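Long-range contact in FeeM (Uncultured bacterium, PDB 2G0B), which probably catalyses the transfer of a fatty acyl group from acyl carrier protein to the amino group of tyrosine, giving N-acyl tyrosines: residues 20-25 and 60-64. Coordinates in Å, arbitrary orientation, origin at the centre of the assembly. Residue numbers count along the deposited sequence, not the author numbering.
Sequences AARRIV and LYGTI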
ATOM      1  N   ALA A  20      -9.825   4.028 -13.194  1.00 40.12           N
ATOM      2  CA  ALA A  20     -10.832   3.765 -12.176  1.00 40.17           C
ATOM      3  C   ALA A  20     -10.190   3.609 -10.811  1.00 40.14           C
ATOM      4  O   ALA A  20     -10.770   4.001  -9.797  1.00 40.23           O
ATOM      5  CB  ALA A  20     -11.635   2.524 -12.530  1.00 40.10           C
ATOM      6  N   ALA A  21      -8.992   3.031 -10.792  1.00 40.10           N
ATOM      7  CA  ALA A  21      -8.222   2.894  -9.567  1.00 40.05           C
ATOM      8  C   ALA A  21      -7.829   4.271  -9.038  1.00 40.08           C
ATOM      9  O   ALA A  21      -7.999   4.550  -7.857  1.00 40.18           O
ATOM     10  CB  ALA A  21      -7.004   2.035  -9.802  1.00 39.94           C
ATOM     11  N   ARG A  22      -7.363   5.144  -9.934  1.00 40.03           N
ATOM     12  CA  ARG A  22      -7.020   6.522  -9.580  1.00 40.06           C
ATOM     13  C   ARG A  22      -8.228   7.304  -9.070  1.00 40.07           C
ATOM     14  O   ARG A  22      -8.096   8.169  -8.215  1.00 40.05           O
ATOM     15  CB  ARG A  22      -6.411   7.245 -10.773  1.00 40.03           C
ATOM     16  CG  ARG A  22      -5.528   8.420 -10.390  1.00 40.22           C
ATOM     17  CD  ARG A  22      -5.004   9.214 -11.562  1.00 40.44           C
ATOM     18  NE  ARG A  22      -4.404   8.337 -12.558  1.00 40.80           N
ATOM     19  CZ  ARG A  22      -4.830   8.226 -13.810  1.00 40.76           C
ATOM     20  NH1 ARG A  22      -5.849   8.957 -14.237  1.00 40.62           N
ATOM     21  NH2 ARG A  22      -4.237   7.378 -14.635  1.00 40.88           N
ATOM     22  N   ARG A  23      -9.400   6.985  -9.610  1.00 40.23           N
ATOM     23  CA  ARG A  23     -10.651   7.610  -9.204  1.00 40.16           C
ATOM     24  C   ARG A  23     -11.053   7.249  -7.787  1.00 40.18           C
ATOM     25  O   ARG A  23     -11.558   8.097  -7.050  1.00 40.21           O
ATOM     26  CB  ARG A  23     -11.756   7.219 -10.147  1.00 40.09           C
ATOM     27  CG  ARG A  23     -12.408   8.368 -10.760  1.00 40.27           C
ATOM     28  CD  ARG A  23     -13.770   8.679 -10.224  1.00 40.50           C
ATOM     29  NE  ARG A  23     -14.273   9.892 -10.858  1.00 41.21           N
ATOM     30  CZ  ARG A  23     -15.523  10.070 -11.267  1.00 40.90           C
ATOM     31  NH1 ARG A  23     -16.426   9.123 -11.084  1.00 40.78           N
ATOM     32  NH2 ARG A  23     -15.871  11.213 -11.846  1.00 40.66           N
ATOM     33  N   ILE A  24     -10.851   5.985  -7.417  1.00 40.05           N
ATOM     34  CA  ILE A  24     -11.120   5.551  -6.065  1.00 40.02           C
ATOM     35  C   ILE A  24     -10.194   6.296  -5.119  1.00 40.03           C
ATOM     36  O   ILE A  24     -10.660   6.907  -4.165  1.00 40.05           O
ATOM     37  CB  ILE A  24     -10.976   4.020  -5.925  1.00 39.96           C
ATOM     38  CG1 ILE A  24     -12.077   3.323  -6.704  1.00 40.12           C
ATOM     39  CG2 ILE A  24     -11.084   3.597  -4.468  1.00 40.04           C
ATOM     40  CD1 ILE A  24     -11.707   1.968  -7.165  1.00 40.35           C
ATOM     41  N   VAL A  25      -8.900   6.327  -5.452  1.00 40.04           N
ATOM     42  CA  VAL A  25      -7.894   7.018  -4.635  1.00 40.08           C
ATOM     43  C   VAL A  25      -8.225   8.493  -4.481  1.00 40.16           C
ATOM     44  O   VAL A  25      -8.171   9.030  -3.387  1.00 40.26           O
ATOM     45  CB  VAL A  25      -6.463   6.843  -5.197  1.00 40.00           C
ATOM     46  CG1 VAL A  25      -5.455   7.555  -4.325  1.00 39.89           C
ATOM     47  CG2 VAL A  25      -6.102   5.369  -5.279  1.00 40.18           C
ATOM     48  N   LEU A  60     -14.907  -2.228  -9.807  1.00 40.00           N
ATOM     49  CA  LEU A  60     -13.726  -2.018  -8.994  1.00 39.90           C
ATOM     50  C   LEU A  60     -14.078  -1.191  -7.798  1.00 39.83           C
ATOM     51  O   LEU A  60     -14.670  -0.117  -7.935  1.00 39.80           O
ATOM     52  CB  LEU A  60     -12.644  -1.323  -9.818  1.00 39.98           C
ATOM     53  CG  LEU A  60     -11.274  -1.088  -9.192  1.00 39.94           C
ATOM     54  CD1 LEU A  60     -10.516  -2.372  -9.085  1.00 40.22           C
ATOM     55  CD2 LEU A  60     -10.508  -0.105 -10.016  1.00 40.12           C
ATOM     56  N   TYR A  61     -13.725  -1.686  -6.616  1.00 39.80           N
ATOM     57  CA  TYR A  61     -14.008  -0.951  -5.396  1.00 39.94           C
ATOM     58  C   TYR A  61     -12.797  -0.648  -4.543  1.00 40.02           C
ATOM     59  O   TYR A  61     -12.859   0.205  -3.664  1.00 40.12           O
ATOM     60  CB  TYR A  61     -15.132  -1.610  -4.575  1.00 39.98           C
ATOM     61  CG  TYR A  61     -14.793  -2.903  -3.856  1.00 40.12           C
ATOM     62  CD1 TYR A  61     -14.364  -2.895  -2.524  1.00 40.00           C
ATOM     63  CD2 TYR A  61     -14.998  -4.141  -4.473  1.00 40.12           C
ATOM     64  CE1 TYR A  61     -14.100  -4.081  -1.843  1.00 40.12           C
ATOM     65  CE2 TYR A  61     -14.740  -5.339  -3.801  1.00 40.07           C
ATOM     66  CZ  TYR A  61     -14.295  -5.300  -2.485  1.00 40.30           C
ATOM     67  OH  TYR A  61     -14.027  -6.466  -1.812  1.00 40.28           O
ATOM     68  N   GLY A  62     -11.689  -1.319  -4.814  1.00 40.04           N
ATOM     69  CA  GLY A  62     -10.501  -1.142  -4.006  1.00 39.98           C
ATOM     70  C   GLY A  62      -9.251  -1.345  -4.798  1.00 40.01           C
ATOM     71  O   GLY A  62      -9.237  -2.101  -5.757  1.00 40.17           O
ATOM     72  N   THR A  63      -8.186  -0.670  -4.396  1.00 40.08           N
ATOM     73  CA  THR A  63      -6.930  -0.733  -5.128  1.00 40.00           C
ATOM     74  C   THR A  63      -5.729  -0.568  -4.217  1.00 39.98           C
ATOM     75  O   THR A  63      -5.825   0.039  -3.154  1.00 40.05           O
ATOM     76  CB  THR A  63      -6.908   0.317  -6.259  1.00 40.00           C
ATOM     77  OG1 THR A  63      -5.599   0.380  -6.822  1.00 40.66           O
ATOM     78  CG2 THR A  63      -7.123   1.725  -5.718  1.00 39.81           C
ATOM     79  N   ILE A  64      -4.607  -1.150  -4.627  1.00 40.00           N
ATOM     80  CA  ILE A  64      -3.327  -0.986  -3.934  1.00 40.00           C
ATOM     81  C   ILE A  64      -2.196  -1.110  -4.944  1.00 39.97           C
ATOM     82  O   ILE A  64      -2.276  -1.900  -5.876  1.00 40.03           O
ATOM     83  CB  ILE A  64      -3.171  -2.023  -2.747  1.00 39.93           C
ATOM     84  CG1 ILE A  64      -2.094  -1.571  -1.763  1.00 39.83           C
ATOM     85  CG2 ILE A  64      -2.880  -3.437  -3.257  1.00 40.03           C
ATOM     86  CD1 ILE A  64      -2.231  -2.176  -0.380  1.00 39.64           C
TER
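A classic beta bulge interrupts the strand just where the helix crosses it: Tyr61 and Gly62 both sit opposite Leu54 of the neighbouring strand, so Leu60 and Thr63, three positions apart instead of the usual two, both point toward the helix. Helix 20-25 passes over them almost at right angles (86°), its axis 8.0 Å from that of the strand. The small side chain of Ala21 is consistent with this close approach: its CA is 5.9 Å from CA of Thr63. CD1 of Ile24 lies beside Leu60, 3.7 Å from its CG, and against the strand backbone at the bulge, 3.9 Å from C of Tyr61 and 4.0 Å from N of Gly62. Leu60 packs its CD2 against CB of Ala20 at 3.8 Å and against the backbone N of Ala21 at 3.6 Å. Thr63 meets the helix with both branches: CG2 is 3.7 Å from O of Ala21 and 3.8 Å from CG2 of Val25, and OG1 is 3.7 Å from CB of Ala21 while hydrogen-bonding O of Phe52. No hydrogen bond joins the segments; apolar and van der Waals contacts bury 284 Å² between them. Tyr61 and Ile64 point away from this helix, and Ile64 touches the bound N-dodecanoyl-L-tyrosine. The contact thus lays helix 15-31 on one face of the mixed sheet of this acetyltransferase-like fold, across strand 59-68, which runs between antiparallel strands 49-56 and 94-102; Val25 extends the packing to Gln99 and Ala101, and beyond the sheet Ile64 meets helix 121-133.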